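Local atomic coordinates of glycosyl hydrolase 25 (Streptococcus pneumoniae, PDB entry 4FF5), a protein that probably hydrolyses glycosidic bonds, as a family 25 glycosyl hydrolase with a TIM fold, and takes part in host-cell invasion as a virulence factor. Residues Y150-V155 with F201-I206; G183-V188 with P207-D212; I228-S233 with D245-S250. All coordinates share one frame; numbering follows the deposited sequence.

Contact 1. Residues Y150-V155 with F201-I206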
loop_
_atom_site.group_PDB
_atom_site.type_symbol
_atom_site.label_atom_id
_atom_site.label_comp_id
_atom_site.label_asym_id
_atom_site.label_seq_id
_atom_site.Cartn_x
_atom_site.Cartn_y
_atom_site.Cartn_z
ATOM N N TYR A 150 -3.054 -7.844 2.450
ATOM C CA TYR A 150 -3.886 -6.716 2.826
ATOM C C TYR A 150 -4.273 -5.961 1.559
ATOM O O TYR A 150 -3.536 -5.979 0.578
ATOM C CB TYR A 150 -3.112 -5.779 3.760
ATOM C CG TYR A 150 -3.831 -5.433 5.049
ATOM C CD1 TYR A 150 -3.607 -6.176 6.212
ATOM C CD2 TYR A 150 -4.731 -4.363 5.108
ATOM C CE1 TYR A 150 -4.265 -5.867 7.402
ATOM C CE2 TYR A 150 -5.389 -4.043 6.293
ATOM C CZ TYR A 150 -5.145 -4.798 7.436
ATOM O OH TYR A 150 -5.802 -4.499 8.616
ATOM N N TYR A 151 -5.414 -5.293 1.592
ATOM C CA TYR A 151 -5.801 -4.404 0.506
ATOM C C TYR A 151 -5.840 -2.984 1.052
ATOM O O TYR A 151 -6.474 -2.743 2.073
ATOM C CB TYR A 151 -7.192 -4.767 0.018
ATOM C CG TYR A 151 -7.288 -6.109 -0.641
ATOM C CD1 TYR A 151 -7.460 -7.285 0.114
ATOM C CD2 TYR A 151 -7.264 -6.206 -2.028
ATOM C CE1 TYR A 151 -7.568 -8.529 -0.525
ATOM C CE2 TYR A 151 -7.372 -7.439 -2.668
ATOM C CZ TYR A 151 -7.529 -8.591 -1.919
ATOM O OH TYR A 151 -7.636 -9.798 -2.605
ATOM N N TRP A 152 -5.170 -2.057 0.379
ATOM C CA TRP A 152 -5.101 -0.662 0.848
ATOM C C TRP A 152 -5.722 0.314 -0.124
ATOM O O TRP A 152 -5.488 0.237 -1.347
ATOM C CB TRP A 152 -3.637 -0.270 1.067
ATOM C CG TRP A 152 -2.964 -0.970 2.228
ATOM C CD1 TRP A 152 -2.173 -2.109 2.193
ATOM C CD2 TRP A 152 -3.014 -0.582 3.641
ATOM N NE1 TRP A 152 -1.727 -2.437 3.446
ATOM C CE2 TRP A 152 -2.204 -1.567 4.366
ATOM C CE3 TRP A 152 -3.628 0.452 4.358
ATOM C CZ2 TRP A 152 -2.011 -1.497 5.744
ATOM C CZ3 TRP A 152 -3.446 0.495 5.748
ATOM C CH2 TRP A 152 -2.643 -0.446 6.418
ATOM N N LEU A 153 -6.481 1.271 0.417
ATOM C CA LEU A 153 -7.049 2.368 -0.358
ATOM C C LEU A 153 -6.158 3.571 -0.181
ATOM O O LEU A 153 -6.047 4.095 0.934
ATOM C CB LEU A 153 -8.461 2.715 0.169
ATOM C CG LEU A 153 -9.613 1.870 -0.415
ATOM C CD1 LEU A 153 -9.507 0.406 -0.009
ATOM C CD2 LEU A 153 -10.954 2.489 -0.027
ATOM N N ASP A 154 -5.491 3.983 -1.254
ATOM C CA ASP A 154 -4.620 5.162 -1.238
ATOM C C ASP A 154 -5.486 6.378 -1.580
ATOM O O ASP A 154 -5.896 6.559 -2.727
ATOM C CB ASP A 154 -3.447 4.963 -2.222
ATOM C CG ASP A 154 -2.700 6.260 -2.541
ATOM O OD1 ASP A 154 -2.979 7.307 -1.937
ATOM O OD2 ASP A 154 -1.871 6.247 -3.454
ATOM N N VAL A 155 -5.794 7.184 -0.562
ATOM C CA VAL A 155 -6.699 8.314 -0.720
ATOM C C VAL A 155 -5.898 9.610 -0.641
ATOM O O VAL A 155 -5.301 9.906 0.403
ATOM C CB VAL A 155 -7.779 8.301 0.385
ATOM C CG1 VAL A 155 -8.710 9.501 0.248
ATOM C CG2 VAL A 155 -8.573 6.996 0.318
ATOM N N PHE A 201 -12.325 0.841 8.485
ATOM C CA PHE A 201 -11.142 0.174 7.959
ATOM C C PHE A 201 -10.482 -0.636 9.058
ATOM O O PHE A 201 -10.691 -0.366 10.245
ATOM C CB PHE A 201 -10.162 1.194 7.348
ATOM C CG PHE A 201 -10.702 1.854 6.124
ATOM C CD1 PHE A 201 -11.469 3.012 6.212
ATOM C CD2 PHE A 201 -10.467 1.298 4.866
ATOM C CE1 PHE A 201 -12.007 3.605 5.068
ATOM C CE2 PHE A 201 -10.995 1.894 3.731
ATOM C CZ PHE A 201 -11.774 3.039 3.825
ATOM N N THR A 202 -9.685 -1.626 8.662
ATOM C CA THR A 202 -9.039 -2.533 9.627
ATOM C C THR A 202 -7.627 -2.074 10.006
ATOM O O THR A 202 -7.028 -2.569 10.979
ATOM C CB THR A 202 -9.038 -4.011 9.142
ATOM O OG1 THR A 202 -8.376 -4.114 7.879
ATOM C CG2 THR A 202 -10.452 -4.559 8.999
ATOM N N SER A 203 -7.106 -1.110 9.249
ATOM C CA SER A 203 -5.819 -0.481 9.554
ATOM C C SER A 203 -5.709 0.899 8.898
ATOM O O SER A 203 -6.431 1.206 7.943
ATOM C CB SER A 203 -4.661 -1.359 9.068
ATOM O OG SER A 203 -3.400 -0.837 9.488
ATOM N N VAL A 204 -4.788 1.714 9.410
ATOM C CA VAL A 204 -4.543 3.052 8.873
ATOM C C VAL A 204 -3.059 3.210 8.586
ATOM O O VAL A 204 -2.198 2.810 9.389
ATOM C CB VAL A 204 -5.072 4.174 9.806
ATOM C CG1 VAL A 204 -4.812 5.547 9.181
ATOM C CG2 VAL A 204 -6.576 3.988 10.059
ATOM N N TRP A 205 -2.765 3.810 7.437
ATOM C CA TRP A 205 -1.404 3.994 6.987
ATOM C C TRP A 205 -1.279 5.450 6.654
ATOM O O TRP A 205 -2.141 5.995 5.943
ATOM C CB TRP A 205 -1.259 3.096 5.767
ATOM C CG TRP A 205 -0.007 3.184 4.963
ATOM C CD1 TRP A 205 1.242 3.714 5.322
ATOM C CD2 TRP A 205 0.158 2.646 3.625
ATOM N NE1 TRP A 205 2.143 3.546 4.284
ATOM C CE2 TRP A 205 1.536 2.945 3.223
ATOM C CE3 TRP A 205 -0.697 2.019 2.716
ATOM C CZ2 TRP A 205 2.041 2.565 1.980
ATOM C CZ3 TRP A 205 -0.178 1.657 1.461
ATOM C CH2 TRP A 205 1.155 1.937 1.106
ATOM N N ILE A 206 -0.285 6.135 7.224
ATOM C CA ILE A 206 -0.219 7.603 7.058
ATOM C C ILE A 206 1.147 8.082 6.572
ATOM O O ILE A 206 2.184 7.725 7.152
ATOM C CB ILE A 206 -0.631 8.394 8.348
ATOM C CG1 ILE A 206 -2.024 7.987 8.839
ATOM C CG2 ILE A 206 -0.596 9.911 8.101
ATOM C CD1 ILE A 206 -2.445 8.587 10.185
#
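Two strands from the parallel part of the TIM barrel sheet, 151-155 and 203-206, stand one strand apart, flanking strand 182-186, and their axes come no nearer than 8.7 Å. Side chains must therefore bridge the gap inside the barrel, and large aromatic groups suit it. Trp152 and Trp205 form a T-shaped pair with planes at 71°, the six-membered edge of Trp205 turned to the face of Trp152; CE3 of Trp205 stands over that face, 3.6 Å from CD2 of Trp152. CD2 of Tyr150 lies over the rim of the opposite face, so the indole has an aromatic neighbour on each side. CG of Trp205 lies anti to its backbone N (chi1 173°), which swings the six-membered ring edge-on over the face of Trp152, and its NE1 is bonded to Asn247. At the edge of Trp152, CH2 lies 3.2 Å from OG of Ser203, a small residue that fits close to the indole and bonds Asp227. On the outer side of the barrel, near helix 163-177, CD2 of Leu153 meets the edge of the Phe201 ring. Tyr150 reaches obliquely to Thr202; Tyr150 OH and Thr202 OG1 share a hydrogen bond of 2.7 Å.

Contact 2. Residues G183-V188 with P207-D212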
loop_
_atom_site.group_PDB
_atom_site.type_symbol
_atom_site.label_atom_id
_atom_site.label_comp_id
_atom_site.label_asym_id
_atom_site.label_seq_id
_atom_site.Cartn_x
_atom_site.Cartn_y
_atom_site.Cartn_z
ATOM N N GLY A 183 -7.452 -1.597 4.491
ATOM C CA GLY A 183 -6.873 -0.477 5.217
ATOM C C GLY A 183 -6.947 0.775 4.390
ATOM O O GLY A 183 -7.189 0.719 3.175
ATOM N N ILE A 184 -6.752 1.918 5.043
ATOM C CA ILE A 184 -6.764 3.206 4.327
ATOM C C ILE A 184 -5.437 3.956 4.528
ATOM O O ILE A 184 -4.954 4.075 5.627
ATOM C CB ILE A 184 -7.976 4.111 4.735
ATOM C CG1 ILE A 184 -7.921 5.434 3.943
ATOM C CG2 ILE A 184 -7.983 4.356 6.257
ATOM C CD1 ILE A 184 -9.172 6.293 4.056
ATOM N N TYR A 185 -4.845 4.407 3.421
ATOM C CA TYR A 185 -3.747 5.353 3.429
ATOM C C TYR A 185 -4.303 6.766 3.172
ATOM O O TYR A 185 -4.991 7.014 2.171
ATOM C CB TYR A 185 -2.747 4.945 2.347
ATOM C CG TYR A 185 -1.669 5.945 1.968
ATOM C CD1 TYR A 185 -0.373 5.801 2.438
ATOM C CD2 TYR A 185 -1.945 7.014 1.103
ATOM C CE1 TYR A 185 0.632 6.678 2.041
ATOM C CE2 TYR A 185 -0.947 7.901 0.710
ATOM C CZ TYR A 185 0.324 7.737 1.181
ATOM O OH TYR A 185 1.306 8.629 0.772
ATOM N N VAL A 186 -4.017 7.683 4.094
ATOM C CA VAL A 186 -4.510 9.061 3.947
ATOM C C VAL A 186 -3.640 10.019 4.773
ATOM O O VAL A 186 -3.224 9.677 5.882
ATOM C CB VAL A 186 -6.032 9.143 4.293
ATOM C CG1 VAL A 186 -6.339 8.734 5.734
ATOM C CG2 VAL A 186 -6.611 10.523 3.971
ATOM N N GLY A 187 -3.350 11.198 4.229
ATOM C CA GLY A 187 -2.598 12.211 4.997
ATOM C C GLY A 187 -3.495 12.809 6.075
ATOM O O GLY A 187 -4.737 12.784 5.962
ATOM N N VAL A 188 -2.884 13.360 7.128
ATOM C CA VAL A 188 -3.664 13.871 8.258
ATOM C C VAL A 188 -4.542 15.072 7.839
ATOM O O VAL A 188 -5.745 15.139 8.170
ATOM C CB VAL A 188 -2.753 14.251 9.446
ATOM C CG1 VAL A 188 -3.565 14.967 10.518
ATOM C CG2 VAL A 188 -2.089 12.994 10.018
ATOM N N PRO A 207 1.155 8.925 5.514
ATOM C CA PRO A 207 2.436 9.506 5.103
ATOM C C PRO A 207 2.824 10.736 5.943
ATOM O O PRO A 207 1.965 11.547 6.296
ATOM C CB PRO A 207 2.175 9.928 3.660
ATOM C CG PRO A 207 0.690 10.288 3.644
ATOM C CD PRO A 207 0.040 9.322 4.615
ATOM N N SER A 208 4.111 10.871 6.258
ATOM C CA SER A 208 4.622 12.143 6.801
ATOM C C SER A 208 6.124 12.183 6.551
ATOM O O SER A 208 6.854 11.388 7.123
ATOM C CB SER A 208 4.332 12.254 8.298
ATOM O OG SER A 208 4.806 13.482 8.820
ATOM N N TYR A 209 6.565 13.081 5.663
ATOM C CA TYR A 209 7.938 13.040 5.153
ATOM C C TYR A 209 8.936 13.997 5.784
ATOM O O TYR A 209 10.134 13.867 5.530
ATOM C CB TYR A 209 7.986 13.295 3.641
ATOM C CG TYR A 209 7.235 12.319 2.752
ATOM C CD1 TYR A 209 6.730 11.111 3.247
ATOM C CD2 TYR A 209 7.036 12.618 1.400
ATOM C CE1 TYR A 209 6.029 10.238 2.423
ATOM C CE2 TYR A 209 6.359 11.741 0.561
ATOM C CZ TYR A 209 5.858 10.553 1.083
ATOM O OH TYR A 209 5.176 9.700 0.245
ATOM N N GLY A 210 8.455 14.958 6.577
ATOM C CA GLY A 210 9.268 16.122 6.926
ATOM C C GLY A 210 9.774 16.758 5.641
ATOM O O GLY A 210 8.986 17.113 4.768
ATOM N N SER A 211 11.096 16.865 5.521
ATOM C CA SER A 211 11.759 17.440 4.342
ATOM C C SER A 211 11.911 16.446 3.180
ATOM O O SER A 211 12.307 16.841 2.067
ATOM C CB SER A 211 13.153 17.953 4.721
ATOM O OG SER A 211 14.045 16.862 4.917
ATOM N N ASP A 212 11.615 15.168 3.445
ATOM C CA ASP A 212 11.735 14.089 2.454
ATOM C C ASP A 212 13.204 13.794 2.089
ATOM O O ASP A 212 13.596 13.826 0.918
ATOM C CB ASP A 212 10.914 14.394 1.201
ATOM C CG ASP A 212 10.404 13.139 0.526
ATOM O OD1 ASP A 212 10.648 12.035 1.047
ATOM O OD2 ASP A 212 9.762 13.251 -0.530
HETATM O O HOH W 1 0.054 13.261 7.226
#
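Where strands 182-186 and 203-207 of the TIM barrel run out at their C-terminal ends, the rim on which such barrels carry their active sites, residues 183-188 meet Pro207, the last residue of strand 203-207, and the loop after it. The tight part is a proline lying over a tyrosine. CD of Pro207 sits above one face of the Tyr185 ring, 4.0 Å from its centroid and 23° off the normal, a CH-pi contact; CG follows the ring outward and lies 3.6 Å from CZ. The same CD of Pro207 also packs 3.5 Å from Val186 O. Proline suits this place because its closed ring offers a rigid row of C-H groups to the electron-rich phenol. Tyr185 has CG anti to its backbone N (chi1 167°), so that its far end reaches the proline and its OH comes 3.3 Å from CB of Pro207. That hydroxyl bonds OE1 of Gln230, and so does the hydroxyl of Tyr209, so one amide oxygen draws the two tyrosine tips together.

On the looser side, Gly187 presents only backbone to the proline and occupies the N-cap position before helix 188-193. No direct hydrogen bond joins the segments. Instead a water spans them, accepting from Val188 N at 2.9 Å, in the first turn of that helix, and donating to Pro207 O at 2.7 Å.

Contact 3. Residues I228-S233 with D245-S250; sequences IHQYTS and DINVIS
Asp245, near the start of strand 244-249, lies across from the corner at Ser233: its OD2 is 3.4 Å from CB of Ser233, and a water that donates to Ser233 O also reaches this oxygen weakly. Ile246 follows, its N bonded to Thr232 O and its own O accepting from Tyr231 N at 2.9 Å. Two residues thus stand opposite one, a beta bulge in the antiparallel pairing that joins strand 228-232 to the last strand of the TIM barrel. Beta-branched, as suits an extended strand, Ile246 lies beside both Thr232 and Tyr231; its CB stands off-centre over the Tyr231 ring, and CG2 of Ile246 comes 3.3 Å from OH of Tyr231. Asn247 turns its amide into the barrel beside Gln230, OD1 lying 3.1 Å from Gln230 CB and accepting from Trp205 NE1. Both buried amides find partners: Asn247 ND2 and Gln230 NE2 bond OD1 of Asp56, and Gln230 OE1 bonds Tyr209 and Tyr185. Val248, again beta-branched, donates its N to His229 O, and His229 N returns the bond to Val248 O at 2.9 Å, nearly along the C=O axis. Ile249, whose side chain packs on helix 255-263, touches Ile228, CD1 to CD1 at 4.4 Å.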
loop_
_atom_site.group_PDB
_atom_site.type_symbol
_atom_site.label_atom_id
_atom_site.label_comp_id
_atom_site.label_asym_id
_atom_site.label_seq_id
_atom_site.Cartn_x
_atom_site.Cartn_y
_atom_site.Cartn_z
ATOM N N ILE A 228 0.992 2.046 10.445
ATOM C CA ILE A 228 2.155 2.094 9.554
ATOM C C ILE A 228 2.308 3.523 8.998
ATOM O O ILE A 228 1.324 4.221 8.759
ATOM C CB ILE A 228 2.060 0.973 8.468
ATOM C CG1 ILE A 228 3.272 0.984 7.515
ATOM C CG2 ILE A 228 0.701 0.984 7.764
ATOM C CD1 ILE A 228 3.478 -0.316 6.748
ATOM N N HIS A 229 3.564 3.932 8.849
ATOM C CA HIS A 229 3.958 5.300 8.542
ATOM C C HIS A 229 4.834 5.326 7.316
ATOM O O HIS A 229 5.918 4.721 7.274
ATOM C CB HIS A 229 4.658 5.887 9.772
ATOM C CG HIS A 229 5.425 7.168 9.524
ATOM N ND1 HIS A 229 6.514 7.498 10.250
ATOM C CD2 HIS A 229 5.216 8.223 8.620
ATOM C CE1 HIS A 229 6.995 8.678 9.825
ATOM N NE2 HIS A 229 6.198 9.129 8.835
ATOM N N GLN A 230 4.371 6.023 6.290
ATOM C CA GLN A 230 5.181 6.228 5.112
ATOM C C GLN A 230 6.094 7.430 5.349
ATOM O O GLN A 230 5.623 8.574 5.348
ATOM C CB GLN A 230 4.299 6.491 3.909
ATOM C CG GLN A 230 5.064 6.342 2.596
ATOM C CD GLN A 230 4.194 6.695 1.420
ATOM O OE1 GLN A 230 3.775 7.866 1.270
ATOM N NE2 GLN A 230 3.943 5.709 0.541
ATOM N N TYR A 231 7.389 7.192 5.565
ATOM C CA TYR A 231 8.234 8.283 6.076
ATOM C C TYR A 231 9.058 9.071 5.051
ATOM O O TYR A 231 9.576 10.143 5.369
ATOM C CB TYR A 231 9.103 7.826 7.262
ATOM C CG TYR A 231 10.242 6.854 6.952
ATOM C CD1 TYR A 231 11.449 7.300 6.420
ATOM C CD2 TYR A 231 10.116 5.494 7.253
ATOM C CE1 TYR A 231 12.503 6.420 6.165
ATOM C CE2 TYR A 231 11.160 4.604 7.013
ATOM C CZ TYR A 231 12.346 5.068 6.487
ATOM O OH TYR A 231 13.371 4.168 6.261
ATOM N N THR A 232 9.190 8.539 3.833
ATOM C CA THR A 232 9.909 9.229 2.763
ATOM C C THR A 232 9.483 8.673 1.402
ATOM O O THR A 232 9.008 7.532 1.313
ATOM C CB THR A 232 11.455 9.124 2.940
ATOM O OG1 THR A 232 12.107 9.959 1.992
ATOM C CG2 THR A 232 11.950 7.681 2.776
ATOM N N SER A 233 9.617 9.493 0.363
ATOM C CA SER A 233 9.488 9.025 -1.020
ATOM C C SER A 233 10.861 8.906 -1.690
ATOM O O SER A 233 10.952 8.622 -2.887
ATOM C CB SER A 233 8.575 9.963 -1.823
ATOM O OG SER A 233 9.182 11.227 -2.071
ATOM N N ASP A 245 9.626 4.685 -1.918
ATOM C CA ASP A 245 8.794 4.947 -0.757
ATOM C C ASP A 245 9.145 3.945 0.324
ATOM O O ASP A 245 9.044 2.727 0.089
ATOM C CB ASP A 245 7.313 4.739 -1.089
ATOM C CG ASP A 245 6.732 5.807 -2.013
ATOM O OD1 ASP A 245 5.588 5.598 -2.501
ATOM O OD2 ASP A 245 7.382 6.842 -2.265
ATOM N N ILE A 246 9.475 4.440 1.525
ATOM C CA ILE A 246 9.785 3.560 2.649
ATOM C C ILE A 246 8.830 3.816 3.803
ATOM O O ILE A 246 8.439 4.962 4.074
ATOM C CB ILE A 246 11.239 3.695 3.187
ATOM C CG1 ILE A 246 12.247 3.826 2.048
ATOM C CG2 ILE A 246 11.554 2.525 4.123
ATOM C CD1 ILE A 246 12.315 2.633 1.126
ATOM N N ASN A 247 8.468 2.714 4.446
ATOM C CA ASN A 247 7.487 2.675 5.504
ATOM C C ASN A 247 8.052 1.965 6.725
ATOM O O ASN A 247 8.943 1.098 6.621
ATOM C CB ASN A 247 6.242 1.913 5.014
ATOM C CG ASN A 247 5.690 2.475 3.723
ATOM O OD1 ASN A 247 4.925 3.429 3.736
ATOM N ND2 ASN A 247 6.115 1.912 2.591
ATOM N N VAL A 248 7.514 2.301 7.884
ATOM C CA VAL A 248 7.829 1.541 9.095
ATOM C C VAL A 248 6.534 1.306 9.896
ATOM O O VAL A 248 5.622 2.123 9.854
ATOM C CB VAL A 248 8.933 2.263 9.912
ATOM C CG1 VAL A 248 8.395 3.557 10.521
ATOM C CG2 VAL A 248 9.503 1.359 10.994
ATOM N N ILE A 249 6.438 0.160 10.571
ATOM C CA ILE A 249 5.401 -0.037 11.598
ATOM C C ILE A 249 5.544 1.096 12.651
ATOM O O ILE A 249 6.654 1.427 13.073
ATOM C CB ILE A 249 5.536 -1.430 12.274
ATOM C CG1 ILE A 249 5.315 -2.597 11.281
ATOM C CG2 ILE A 249 4.608 -1.562 13.487
ATOM C CD1 ILE A 249 4.034 -2.542 10.475
ATOM N N SER A 250 4.437 1.698 13.068
ATOM C CA SER A 250 4.504 2.793 14.050
ATOM C C SER A 250 5.138 2.315 15.366
ATOM O O SER A 250 4.756 1.261 15.869
ATOM C CB SER A 250 3.109 3.348 14.324
ATOM O OG SER A 250 3.126 4.119 15.515
HETATM O O HOH W 2 9.707 7.276 -4.640
#

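Followed from the N terminus, the chain enters contact 1 on strand 151-155, passes helix 163-177 and takes up contact 2 on strand 182-186 before strand 203-207 closes contact 1; Pro207 and the loop after it then close contact 2, so the two cross. Contact 3 opens afterwards, on strand 228-232, and closes on strand 244-249, in series with both. A probable backbone hydrogen bond between Leu153 O and Tyr185 N makes the strand of contact 2 the link between the halves of contact 1. Contact 3 meets contact 1 through backbone pairing of Ile206 with Gln230, and contact 2 through Asp212 OD2 and Ser233 OG, tying the loop after strand 203-207 to the corner that follows strand 228-232.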